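PDB 1ZB1: vacuolar-sorting protein BRO1 from Saccharomyces cerevisiae, which helps concentrate and sort cargo proteins into the intralumenal vesicles of multivesicular bodies and recruits the deubiquitinase DOA4 to endosomes, this chain being its Bro1 domain. Local coordinates for residues Y113-L118 and N168-D173; T179-N184 and A237-P242. All coordinates share one frame; numbering follows the deposited sequence.

Contact 1: residues Y113-L118 and N168-D173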
loop_
_atom_site.group_PDB
_atom_site.type_symbol
_atom_site.label_atom_id
_atom_site.label_comp_id
_atom_site.label_asym_id
_atom_site.label_seq_id
_atom_site.Cartn_x
_atom_site.Cartn_y
_atom_site.Cartn_z
ATOM N N TYR A 113 0.968 -23.161 -5.960
ATOM C CA TYR A 113 2.300 -23.664 -6.257
ATOM C C TYR A 113 2.934 -24.211 -4.985
ATOM O O TYR A 113 2.643 -23.742 -3.873
ATOM C CB TYR A 113 3.190 -22.541 -6.792
ATOM C CG TYR A 113 2.643 -21.828 -8.005
ATOM C CD1 TYR A 113 2.793 -22.369 -9.288
ATOM C CD2 TYR A 113 1.971 -20.610 -7.871
ATOM C CE1 TYR A 113 2.282 -21.709 -10.415
ATOM C CE2 TYR A 113 1.456 -19.940 -8.990
ATOM C CZ TYR A 113 1.616 -20.493 -10.256
ATOM O OH TYR A 113 1.134 -19.815 -11.358
ATOM N N THR A 114 3.796 -25.206 -5.157
ATOM C CA THR A 114 4.524 -25.807 -4.042
ATOM C C THR A 114 5.999 -25.665 -4.412
ATOM O O THR A 114 6.404 -26.039 -5.517
ATOM C CB THR A 114 4.165 -27.303 -3.867
ATOM O OG1 THR A 114 2.785 -27.426 -3.494
ATOM C CG2 THR A 114 5.037 -27.942 -2.792
ATOM N N GLN A 115 6.786 -25.091 -3.508
ATOM C CA GLN A 115 8.214 -24.888 -3.746
ATOM C C GLN A 115 8.922 -25.019 -2.396
ATOM O O GLN A 115 8.397 -24.572 -1.366
ATOM C CB GLN A 115 8.444 -23.503 -4.385
ATOM C CG GLN A 115 9.902 -23.172 -4.715
ATOM C CD GLN A 115 10.047 -22.012 -5.703
ATOM O OE1 GLN A 115 10.867 -21.109 -5.510
ATOM N NE2 GLN A 115 9.265 -22.046 -6.767
ATOM N N HIS A 116 10.103 -25.633 -2.399
ATOM C CA HIS A 116 10.860 -25.874 -1.171
ATOM C C HIS A 116 11.768 -24.746 -0.667
ATOM O O HIS A 116 12.240 -24.794 0.469
ATOM C CB HIS A 116 11.740 -27.123 -1.316
ATOM C CG HIS A 116 10.989 -28.382 -1.623
ATOM N ND1 HIS A 116 9.805 -28.719 -1.004
ATOM C CD2 HIS A 116 11.301 -29.427 -2.424
ATOM C CE1 HIS A 116 9.421 -29.916 -1.408
ATOM N NE2 HIS A 116 10.312 -30.369 -2.270
ATOM N N THR A 117 12.035 -23.747 -1.493
ATOM C CA THR A 117 12.924 -22.673 -1.070
ATOM C C THR A 117 12.333 -21.785 0.018
ATOM O O THR A 117 11.127 -21.522 0.044
ATOM C CB THR A 117 13.324 -21.784 -2.257
ATOM O OG1 THR A 117 12.203 -20.986 -2.652
ATOM C CG2 THR A 117 13.772 -22.650 -3.442
ATOM N N LEU A 118 13.196 -21.322 0.919
ATOM C CA LEU A 118 12.762 -20.450 1.999
ATOM C C LEU A 118 12.295 -19.114 1.420
ATOM O O LEU A 118 11.412 -18.470 1.982
ATOM C CB LEU A 118 13.902 -20.242 3.010
ATOM C CG LEU A 118 14.341 -21.519 3.752
ATOM C CD1 LEU A 118 15.452 -21.209 4.751
ATOM C CD2 LEU A 118 13.136 -22.125 4.481
ATOM N N ASN A 168 12.078 -13.965 -9.261
ATOM C CA ASN A 168 11.581 -15.049 -10.113
ATOM C C ASN A 168 10.519 -15.925 -9.445
ATOM O O ASN A 168 10.561 -17.156 -9.541
ATOM C CB ASN A 168 12.756 -15.921 -10.572
ATOM C CG ASN A 168 13.763 -15.153 -11.413
ATOM O OD1 ASN A 168 13.484 -14.782 -12.555
ATOM N ND2 ASN A 168 14.939 -14.901 -10.846
ATOM N N SER A 169 9.565 -15.286 -8.778
ATOM C CA SER A 169 8.506 -16.011 -8.088
ATOM C C SER A 169 7.574 -16.715 -9.059
ATOM O O SER A 169 7.304 -16.213 -10.151
ATOM C CB SER A 169 7.676 -15.050 -7.226
ATOM O OG SER A 169 6.595 -15.728 -6.603
ATOM N N PRO A 170 7.070 -17.900 -8.676
ATOM C CA PRO A 170 6.153 -18.621 -9.562
ATOM C C PRO A 170 4.758 -17.978 -9.524
ATOM O O PRO A 170 3.930 -18.224 -10.400
ATOM C CB PRO A 170 6.150 -20.029 -8.978
ATOM C CG PRO A 170 6.333 -19.773 -7.495
ATOM C CD PRO A 170 7.420 -18.713 -7.497
ATOM N N SER A 171 4.504 -17.151 -8.508
ATOM C CA SER A 171 3.202 -16.494 -8.363
ATOM C C SER A 171 3.120 -15.103 -8.984
ATOM O O SER A 171 4.025 -14.278 -8.820
ATOM C CB SER A 171 2.823 -16.375 -6.877
ATOM O OG SER A 171 1.625 -15.622 -6.744
ATOM N N VAL A 172 2.011 -14.842 -9.668
ATOM C CA VAL A 172 1.779 -13.553 -10.308
ATOM C C VAL A 172 1.770 -12.415 -9.286
ATOM O O VAL A 172 2.147 -11.282 -9.598
ATOM C CB VAL A 172 0.435 -13.554 -11.093
ATOM C CG1 VAL A 172 -0.725 -13.889 -10.168
ATOM C CG2 VAL A 172 0.211 -12.197 -11.746
ATOM N N ASP A 173 1.344 -12.724 -8.063
ATOM C CA ASP A 173 1.286 -11.731 -6.991
ATOM C C ASP A 173 2.658 -11.167 -6.650
ATOM O O ASP A 173 2.774 -10.018 -6.225
ATOM C CB ASP A 173 0.724 -12.353 -5.705
ATOM C CG ASP A 173 -0.710 -12.795 -5.843
ATOM O OD1 ASP A 173 -1.037 -13.910 -5.368
ATOM O OD2 ASP A 173 -1.511 -12.028 -6.418
HETATM O O HOH W 1 0.413 -17.285 -11.012
HETATM O O HOH W 2 11.411 -18.769 -7.488
#

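Contact 2: residues T179-N184 and A237-P242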
loop_
_atom_site.group_PDB
_atom_site.type_symbol
_atom_site.label_atom_id
_atom_site.label_comp_id
_atom_site.label_asym_id
_atom_site.label_seq_id
_atom_site.Cartn_x
_atom_site.Cartn_y
_atom_site.Cartn_z
ATOM N N THR A 179 4.117 -5.916 -7.415
ATOM C CA THR A 179 4.332 -5.479 -6.041
ATOM C C THR A 179 4.703 -3.994 -6.047
ATOM O O THR A 179 4.439 -3.271 -5.086
ATOM C CB THR A 179 5.427 -6.312 -5.335
ATOM O OG1 THR A 179 6.531 -6.527 -6.222
ATOM C CG2 THR A 179 4.845 -7.656 -4.875
ATOM N N ARG A 180 5.305 -3.532 -7.141
ATOM C CA ARG A 180 5.659 -2.117 -7.257
ATOM C C ARG A 180 4.344 -1.319 -7.353
ATOM O O ARG A 180 4.189 -0.252 -6.742
ATOM C CB ARG A 180 6.502 -1.885 -8.516
ATOM C CG ARG A 180 6.898 -0.436 -8.762
ATOM C CD ARG A 180 8.335 -0.183 -8.336
ATOM N NE ARG A 180 8.435 0.276 -6.956
ATOM C CZ ARG A 180 9.544 0.222 -6.227
ATOM N NH1 ARG A 180 10.660 -0.283 -6.738
ATOM N NH2 ARG A 180 9.540 0.686 -4.986
ATOM N N PHE A 181 3.403 -1.853 -8.126
ATOM C CA PHE A 181 2.093 -1.228 -8.303
ATOM C C PHE A 181 1.415 -1.130 -6.936
ATOM O O PHE A 181 0.906 -0.077 -6.556
ATOM C CB PHE A 181 1.243 -2.068 -9.277
ATOM C CG PHE A 181 -0.207 -1.664 -9.351
ATOM C CD1 PHE A 181 -0.577 -0.392 -9.785
ATOM C CD2 PHE A 181 -1.209 -2.567 -8.993
ATOM C CE1 PHE A 181 -1.922 -0.023 -9.860
ATOM C CE2 PHE A 181 -2.558 -2.209 -9.063
ATOM C CZ PHE A 181 -2.915 -0.932 -9.498
ATOM N N LEU A 182 1.413 -2.235 -6.198
ATOM C CA LEU A 182 0.801 -2.244 -4.874
ATOM C C LEU A 182 1.474 -1.221 -3.945
ATOM O O LEU A 182 0.803 -0.548 -3.151
ATOM C CB LEU A 182 0.877 -3.657 -4.281
ATOM C CG LEU A 182 -0.386 -4.533 -4.314
ATOM C CD1 LEU A 182 -1.366 -4.050 -5.360
ATOM C CD2 LEU A 182 0.006 -5.987 -4.542
ATOM N N ALA A 183 2.795 -1.102 -4.042
ATOM C CA ALA A 183 3.528 -0.138 -3.216
ATOM C C ALA A 183 3.096 1.290 -3.567
ATOM O O ALA A 183 2.899 2.124 -2.682
ATOM C CB ALA A 183 5.031 -0.293 -3.431
ATOM N N ASN A 184 2.951 1.563 -4.862
ATOM C CA ASN A 184 2.545 2.887 -5.327
ATOM C C ASN A 184 1.119 3.230 -4.902
ATOM O O ASN A 184 0.794 4.396 -4.678
ATOM C CB ASN A 184 2.687 2.983 -6.855
ATOM C CG ASN A 184 4.143 3.072 -7.296
ATOM O OD1 ASN A 184 4.997 3.538 -6.544
ATOM N ND2 ASN A 184 4.428 2.644 -8.519
ATOM N N ALA A 237 -7.582 -7.809 -17.742
ATOM C CA ALA A 237 -6.193 -8.262 -17.750
ATOM C C ALA A 237 -5.334 -7.567 -16.694
ATOM O O ALA A 237 -4.248 -8.046 -16.356
ATOM C CB ALA A 237 -5.586 -8.063 -19.136
ATOM N N ILE A 238 -5.810 -6.435 -16.182
ATOM C CA ILE A 238 -5.069 -5.705 -15.160
ATOM C C ILE A 238 -4.943 -6.608 -13.934
ATOM O O ILE A 238 -5.841 -7.397 -13.644
ATOM C CB ILE A 238 -5.784 -4.385 -14.784
ATOM C CG1 ILE A 238 -5.834 -3.465 -16.010
ATOM C CG2 ILE A 238 -5.056 -3.697 -13.629
ATOM C CD1 ILE A 238 -6.421 -2.097 -15.745
ATOM N N TYR A 239 -3.832 -6.482 -13.219
ATOM C CA TYR A 239 -3.561 -7.313 -12.048
ATOM C C TYR A 239 -4.598 -7.415 -10.915
ATOM O O TYR A 239 -5.090 -8.509 -10.623
ATOM C CB TYR A 239 -2.205 -6.924 -11.446
ATOM C CG TYR A 239 -1.939 -7.585 -10.114
ATOM C CD1 TYR A 239 -1.915 -8.975 -9.995
ATOM C CD2 TYR A 239 -1.781 -6.822 -8.961
ATOM C CE1 TYR A 239 -1.749 -9.589 -8.752
ATOM C CE2 TYR A 239 -1.616 -7.423 -7.719
ATOM C CZ TYR A 239 -1.604 -8.804 -7.622
ATOM O OH TYR A 239 -1.479 -9.388 -6.393
ATOM N N GLY A 240 -4.925 -6.301 -10.272
ATOM C CA GLY A 240 -5.866 -6.357 -9.159
ATOM C C GLY A 240 -7.350 -6.430 -9.473
ATOM O O GLY A 240 -7.821 -7.352 -10.140
ATOM N N GLU A 241 -8.093 -5.458 -8.955
ATOM C CA GLU A 241 -9.530 -5.377 -9.176
ATOM C C GLU A 241 -9.790 -4.427 -10.335
ATOM O O GLU A 241 -9.211 -3.338 -10.399
ATOM C CB GLU A 241 -10.231 -4.846 -7.921
ATOM C CG GLU A 241 -10.072 -5.733 -6.706
ATOM C CD GLU A 241 -10.900 -7.001 -6.797
ATOM O OE1 GLU A 241 -11.166 -7.459 -7.927
ATOM O OE2 GLU A 241 -11.274 -7.547 -5.738
ATOM N N PRO A 242 -10.658 -4.827 -11.274
ATOM C CA PRO A 242 -10.978 -3.983 -12.427
ATOM C C PRO A 242 -11.461 -2.592 -12.005
ATOM O O PRO A 242 -11.140 -1.591 -12.647
ATOM C CB PRO A 242 -12.065 -4.783 -13.138
ATOM C CG PRO A 242 -11.671 -6.188 -12.849
ATOM C CD PRO A 242 -11.330 -6.132 -11.380
#

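Contact 1: residues Y113-L118 and N168-D173
The ring of Tyr-113 lies over Pro-170, so that one aromatic face receives both the proline ring and the peptide that follows it. Pro-170 CB sits 4.2 Å from the ring centroid and only 16° off the ring normal, a CH-pi contact. Pro-170 O approaches the same face farther out, 3.2 Å from Tyr-113 CZ, while Ser-171 CA reaches CE2 obliquely. Beside this, the amide end of Gln-115 crosses the proline ring obliquely, NE2 lying 3.8 Å from Pro-170 CG; its chain is stretched, CG lying anti to the backbone N (chi1 -179°). Two waters complete the junction: one joins Tyr-113 OH to Val-172 N from the ring edge, the other donates to both Gln-115 OE1 and Asn-168 O. The contact thus fastens strand 112-115 of the two-stranded antiparallel sheet, paired with 97-100, to the loop between helices 146-165 and 176-198 of the Bro1 domain. Phe-120 of helix 118-139 touches Tyr-113, Gln-115 and Pro-170 alike. Two successive ST turns shape the loop: Ser-169 OG accepts from Ser-171 N at 3.2 Å, and Ser-171 OG, which is also hydrogen-bonded to Asp-101 and Lys-16, accepts from Asp-173 N at 3.2 Å.

Contact 2: residues T179-N184 and A237-P242
Tyr-239 reaches from its loop to helix 176-198 and meets Phe-181 and Leu-182 with one edge of its ring. The closest approach is Leu-182 CD2 to Tyr-239 CE2, 3.8 Å, near the plane of the tyrosine ring; CD1 of the same leucine stands 4.1 Å from CE2, so both methyls of the fork border a single ring carbon. The leucine and tyrosine side chains cross at about a right angle. Leu-182 adopts an unusual conformation here, its chi1 of -102° lying away from the staggered values. Phe-181, one residue earlier on the helix, approaches the same edge at the ring's base, with CD2 4.3 Å from Tyr-239 CD2, and the tyrosine carbon meets the phenylalanine ring obliquely. Tyr-239 CG is anti to the backbone N (chi1 171°), which carries the ring away from its loop and toward the helix; Phe-181 has the same first torsion (chi1 170°). The phenol oxygen is held beyond the two segments by Asp-173 and by the hydroxyl of Tyr-104, whose ring also meets that of Tyr-239 edge to face. Phe-181 continues the apolar layer toward Phe-228, Cys-225 and Met-229 of helix 208-230 and Trp-244 of helix 242-269, while Leu-182 touches Phe-159 of helix 146-165. The result is a buried, largely apolar contact in the mainly helical Bro1 domain, whose sequence family belongs to the TPR clan: the loop joining helices 208-230 and 242-269 sends an aromatic residue back onto helix 176-198, one helix earlier in the chain than 208-230.

Contacts 1 and 2 follow one another along the chain, contact 1 closing before contact 2 opens, and their centres lie 18 Å apart. They meet directly through Asp-173 and Tyr-239: Asp-173 OD2 is 2.6 Å from Tyr-239 OH, probably a hydrogen bond. The other carboxylate oxygen of Asp-173 forms a salt bridge with Lys-16. Packing contacts lie alongside, with Val-172 CG2 4.2 Å from Tyr-239 CD1 and Asp-173 O 3.4 Å from Thr-179 CG2. The loop 168-173 therefore connects the peripheral contact 1, whose centre lies about 22 Å from the centre of the chain, with the more central contact 2, whose centre lies about 10 Å from it.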